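Local coordinates for peroxisomal fatty acid beta-oxidation multifunctional protein MFP2 (Arabidopsis thaliana, PDB 2WTB) that hydrates long-chain enoyl-CoAs and oxidises 3-hydroxyacyl-CoAs of varied length in the peroxisomal beta-oxidation of fatty acids during seed germination, at residues 149-154 against 253-258; 155-160 against 215-220. All coordinates share one frame; numbering follows the deposited sequence.

Contact 1. Residues 149-154 against 253-258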
# COMPACT_ATOMS: atom_id res chain seq x y z
N GLY A 149 -22.02 -0.95 13.49
CA GLY A 149 -22.07 -1.04 14.93
C GLY A 149 -20.73 -1.38 15.56
O GLY A 149 -20.64 -1.57 16.78
N GLY A 150 -19.69 -1.46 14.74
CA GLY A 150 -18.36 -1.79 15.21
C GLY A 150 -17.78 -0.78 16.18
O GLY A 150 -17.06 -1.15 17.11
N THR A 151 -18.10 0.50 15.98
CA THR A 151 -17.66 1.54 16.90
C THR A 151 -18.26 1.34 18.29
O THR A 151 -17.81 1.96 19.26
CB THR A 151 -18.03 2.95 16.40
OG1 THR A 151 -19.40 2.96 15.98
CG2 THR A 151 -17.15 3.35 15.23
N GLN A 152 -19.26 0.47 18.39
CA GLN A 152 -19.94 0.22 19.66
C GLN A 152 -19.59 -1.14 20.26
O GLN A 152 -19.19 -1.23 21.42
CB GLN A 152 -21.46 0.32 19.48
CG GLN A 152 -21.93 1.67 18.97
CD GLN A 152 -21.46 2.81 19.85
OE1 GLN A 152 -21.48 2.71 21.08
NE2 GLN A 152 -21.03 3.89 19.22
N ARG A 153 -19.75 -2.19 19.47
CA ARG A 153 -19.62 -3.55 19.97
C ARG A 153 -18.18 -3.99 20.23
O ARG A 153 -17.91 -4.76 21.16
CB ARG A 153 -20.34 -4.54 19.05
CG ARG A 153 -21.83 -4.29 18.97
CD ARG A 153 -22.57 -5.37 18.21
NE ARG A 153 -24.01 -5.18 18.30
CZ ARG A 153 -24.72 -4.41 17.48
NH1 ARG A 153 -24.12 -3.76 16.48
NH2 ARG A 153 -26.03 -4.28 17.64
N LEU A 154 -17.24 -3.49 19.44
CA LEU A 154 -15.83 -3.86 19.60
C LEU A 154 -15.28 -3.48 20.98
O LEU A 154 -14.76 -4.33 21.69
CB LEU A 154 -14.96 -3.29 18.48
CG LEU A 154 -13.48 -3.67 18.52
CD1 LEU A 154 -13.30 -5.17 18.66
CD2 LEU A 154 -12.75 -3.15 17.29
N ASP A 253 -15.18 10.09 17.73
CA ASP A 253 -16.41 10.74 18.17
C ASP A 253 -17.52 9.72 18.41
O ASP A 253 -18.11 9.67 19.48
CB ASP A 253 -16.87 11.77 17.14
CG ASP A 253 -16.02 13.02 17.15
OD1 ASP A 253 -15.30 13.24 18.14
OD2 ASP A 253 -16.08 13.79 16.17
N ALA A 254 -17.79 8.91 17.39
CA ALA A 254 -18.83 7.90 17.47
C ALA A 254 -18.60 6.97 18.65
O ALA A 254 -19.55 6.49 19.28
CB ALA A 254 -18.91 7.10 16.18
N ILE A 255 -17.34 6.71 18.96
CA ILE A 255 -16.99 5.81 20.05
C ILE A 255 -17.32 6.44 21.40
O ILE A 255 -17.93 5.80 22.26
CB ILE A 255 -15.49 5.41 20.01
CG1 ILE A 255 -15.17 4.70 18.69
CG2 ILE A 255 -15.14 4.51 21.19
CD1 ILE A 255 -13.76 4.15 18.61
N GLU A 256 -16.93 7.70 21.57
CA GLU A 256 -17.18 8.42 22.82
C GLU A 256 -18.67 8.58 23.10
O GLU A 256 -19.13 8.32 24.21
CB GLU A 256 -16.50 9.79 22.79
CG GLU A 256 -16.67 10.59 24.07
CD GLU A 256 -15.76 11.80 24.12
OE1 GLU A 256 -15.71 12.46 25.18
OE2 GLU A 256 -15.10 12.09 23.10
N VAL A 257 -19.42 8.99 22.08
CA VAL A 257 -20.86 9.16 22.21
C VAL A 257 -21.53 7.88 22.70
O VAL A 257 -22.38 7.92 23.59
CB VAL A 257 -21.50 9.60 20.88
CG1 VAL A 257 -23.02 9.65 21.01
CG2 VAL A 257 -20.95 10.94 20.45
N GLY A 258 -21.15 6.76 22.11
CA GLY A 258 -21.71 5.47 22.49
C GLY A 258 -21.43 5.12 23.94
O GLY A 258 -22.25 4.50 24.61
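The carbonyl oxygen of Ala254 is held by two N-H groups: Gly258 N, from one turn further along its own helix, and the side-chain amide nitrogen of Gln152 from the facing helix. Gln152 NE2 lies 3.0 Å from Ala254 O. The oxygen sits close to the plane of the Gln152 amide, but the bond is bent, with an N-H...O angle of 135°, and the donor stands above the carbonyl plane. Gln152 reaches it by folding over: CG is anti to the carbonyl carbon and the chain turns again at chi2 (-55°), which carries the amide across to the partner helix. There Gln152 OE1 rests on Gly258 CA at 3.1 Å, directly against the bare backbone of the glycine. Beside this polar tie the rest is van der Waals packing. Thr151 O lies 3.8 Å from Ile255 CG1, Thr151 CB is 4.1 Å from the same carbon, and Thr151 OG1 sits beside the Ala254 methyl. The axes of 150-154 and 253-258 approach to 8.8 Å and cross at -54°. Gly149 is the N-cap of its helix, and the next residue, Gly150, donates its N-H to Glu119 OE2, of a predicted catalytic residue. Helix 150-158 of the crotonase-type domain thus packs on helix 247-260, with Ile255 also touching helices 160-169 and 224-241, and Gln152 and Ala254 touching helix 263-277.

Contact 2. Residues 155-160 against 215-220; sequences PRLVGL and VSKTDK
Hydrogen bonding is led by Arg156, whose chain runs extended from CG to NE along the loop backbone. Arg156 NH1 donates to Lys217 O at 3.1 Å with an N-H...O angle of 155°; the oxygen lies near the guanidinium plane, while the donor stands well above the carbonyl plane. A second, weak bond joins Lys220 NZ to Leu157 O at 3.5 Å. Lys220 gets there by bending at chi2, chi3 and chi4, curling back to the last turn of the helix. Among charged groups, Val215 O lies over one face of the guanidinium, offset toward its rim, 3.2 Å from Arg156 NE but at too poor an angle for a hydrogen bond, probably a favourable charge-dipole contact. Within the loop, Lys217 NZ and Asp219 OD2 form a long salt bridge. In van der Waals contact, methylenes of both lysines close on Arg156 O, with Lys220 CG and Lys217 CD each 3.3 Å from it, and Leu157 CD2 touches Lys217 CD. Gly159, with positive phi, closes helix 150-158 and N-caps helix 160-169. In this crotonase-family part of the protein, the loop before helix 224-241 is fastened to the C-terminal end of helix 150-158 mainly by Arg156, with a weak lysine bond.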
# COMPACT_ATOMS: atom_id res chain seq x y z
N PRO A 155 -15.39 -2.19 21.36
CA PRO A 155 -14.91 -1.80 22.68
C PRO A 155 -15.62 -2.55 23.81
O PRO A 155 -15.01 -2.81 24.84
CB PRO A 155 -15.25 -0.30 22.75
CG PRO A 155 -15.32 0.13 21.32
CD PRO A 155 -15.89 -1.04 20.59
N ARG A 156 -16.88 -2.90 23.60
CA ARG A 156 -17.65 -3.62 24.61
C ARG A 156 -17.28 -5.11 24.71
O ARG A 156 -17.54 -5.75 25.73
CB ARG A 156 -19.15 -3.46 24.36
CG ARG A 156 -19.64 -2.04 24.58
CD ARG A 156 -21.10 -1.88 24.19
NE ARG A 156 -21.48 -0.47 24.17
CZ ARG A 156 -21.98 0.18 25.21
NH1 ARG A 156 -22.16 -0.45 26.36
NH2 ARG A 156 -22.29 1.47 25.10
N LEU A 157 -16.67 -5.64 23.66
CA LEU A 157 -16.29 -7.06 23.64
C LEU A 157 -14.83 -7.30 23.99
O LEU A 157 -14.49 -8.30 24.61
CB LEU A 157 -16.62 -7.69 22.29
CG LEU A 157 -18.10 -8.03 22.05
CD1 LEU A 157 -18.32 -8.52 20.63
CD2 LEU A 157 -18.58 -9.06 23.06
N VAL A 158 -13.96 -6.37 23.59
CA VAL A 158 -12.52 -6.57 23.76
C VAL A 158 -11.88 -5.53 24.65
O VAL A 158 -10.72 -5.66 25.03
CB VAL A 158 -11.79 -6.57 22.40
CG1 VAL A 158 -12.49 -7.49 21.42
CG2 VAL A 158 -11.70 -5.16 21.85
N GLY A 159 -12.64 -4.50 25.00
CA GLY A 159 -12.13 -3.40 25.80
C GLY A 159 -11.86 -2.18 24.94
O GLY A 159 -11.73 -2.28 23.73
N LEU A 160 -11.79 -1.02 25.58
CA LEU A 160 -11.58 0.24 24.87
C LEU A 160 -10.15 0.36 24.33
O LEU A 160 -9.94 0.82 23.21
CB LEU A 160 -11.90 1.43 25.77
CG LEU A 160 -11.84 2.79 25.07
CD1 LEU A 160 -12.78 2.82 23.87
CD2 LEU A 160 -12.15 3.92 26.04
N VAL A 215 -24.10 -5.18 22.44
CA VAL A 215 -24.27 -3.74 22.33
C VAL A 215 -24.60 -3.08 23.67
O VAL A 215 -24.28 -1.91 23.89
CB VAL A 215 -25.36 -3.38 21.29
CG1 VAL A 215 -26.72 -3.27 21.97
CG2 VAL A 215 -25.01 -2.07 20.60
N SER A 216 -25.22 -3.83 24.57
CA SER A 216 -25.56 -3.31 25.89
C SER A 216 -24.70 -3.92 27.00
O SER A 216 -25.14 -4.07 28.13
CB SER A 216 -27.05 -3.51 26.19
OG SER A 216 -27.47 -4.82 25.84
N LYS A 217 -23.46 -4.26 26.65
CA LYS A 217 -22.52 -4.85 27.59
C LYS A 217 -21.53 -3.80 28.08
O LYS A 217 -20.90 -3.11 27.28
CB LYS A 217 -21.77 -6.00 26.90
CG LYS A 217 -20.79 -6.76 27.78
CD LYS A 217 -19.93 -7.70 26.93
CE LYS A 217 -19.07 -8.61 27.79
NZ LYS A 217 -19.89 -9.55 28.59
N THR A 218 -21.40 -3.67 29.40
CA THR A 218 -20.53 -2.66 29.99
C THR A 218 -19.37 -3.27 30.78
O THR A 218 -18.42 -2.58 31.13
CB THR A 218 -21.34 -1.71 30.90
OG1 THR A 218 -22.37 -1.08 30.13
CG2 THR A 218 -20.44 -0.63 31.49
N ASP A 219 -19.47 -4.57 31.05
CA ASP A 219 -18.42 -5.32 31.71
C ASP A 219 -17.00 -4.88 31.36
O ASP A 219 -16.15 -4.77 32.24
CB ASP A 219 -18.56 -6.82 31.39
CG ASP A 219 -19.29 -7.59 32.46
OD1 ASP A 219 -19.27 -7.15 33.63
OD2 ASP A 219 -19.87 -8.64 32.14
N LYS A 220 -16.75 -4.64 30.08
CA LYS A 220 -15.38 -4.44 29.60
C LYS A 220 -14.97 -2.98 29.51
O LYS A 220 -13.78 -2.68 29.34
CB LYS A 220 -15.19 -5.12 28.24
CG LYS A 220 -15.53 -6.61 28.24
CD LYS A 220 -14.71 -7.36 29.28
CE LYS A 220 -13.22 -7.24 29.01
NZ LYS A 220 -12.87 -7.72 27.64

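Both contacts use helix 150-158, contact 1 on its N-terminal turn and contact 2 on its C-terminal end, and their centres are about 10 Å apart. Both segments of contact 2 fall between the two segments of contact 1 in sequence. They also touch directly: Arg156 NH2 packs 3.1 Å from Gly258 O, Arg153 NE lies 3.7 Å from Val215 CB, and Ile255 CG2 is 4.0 Å from Leu160 CD1. Contact 1 is the nearer to the predicted active site, with the Thr151 side chain about 6 Å from that of Glu119 and about 8 Å from that of Glu139. In contact 2 the Pro155 side chain is about 9 Å from Glu119's.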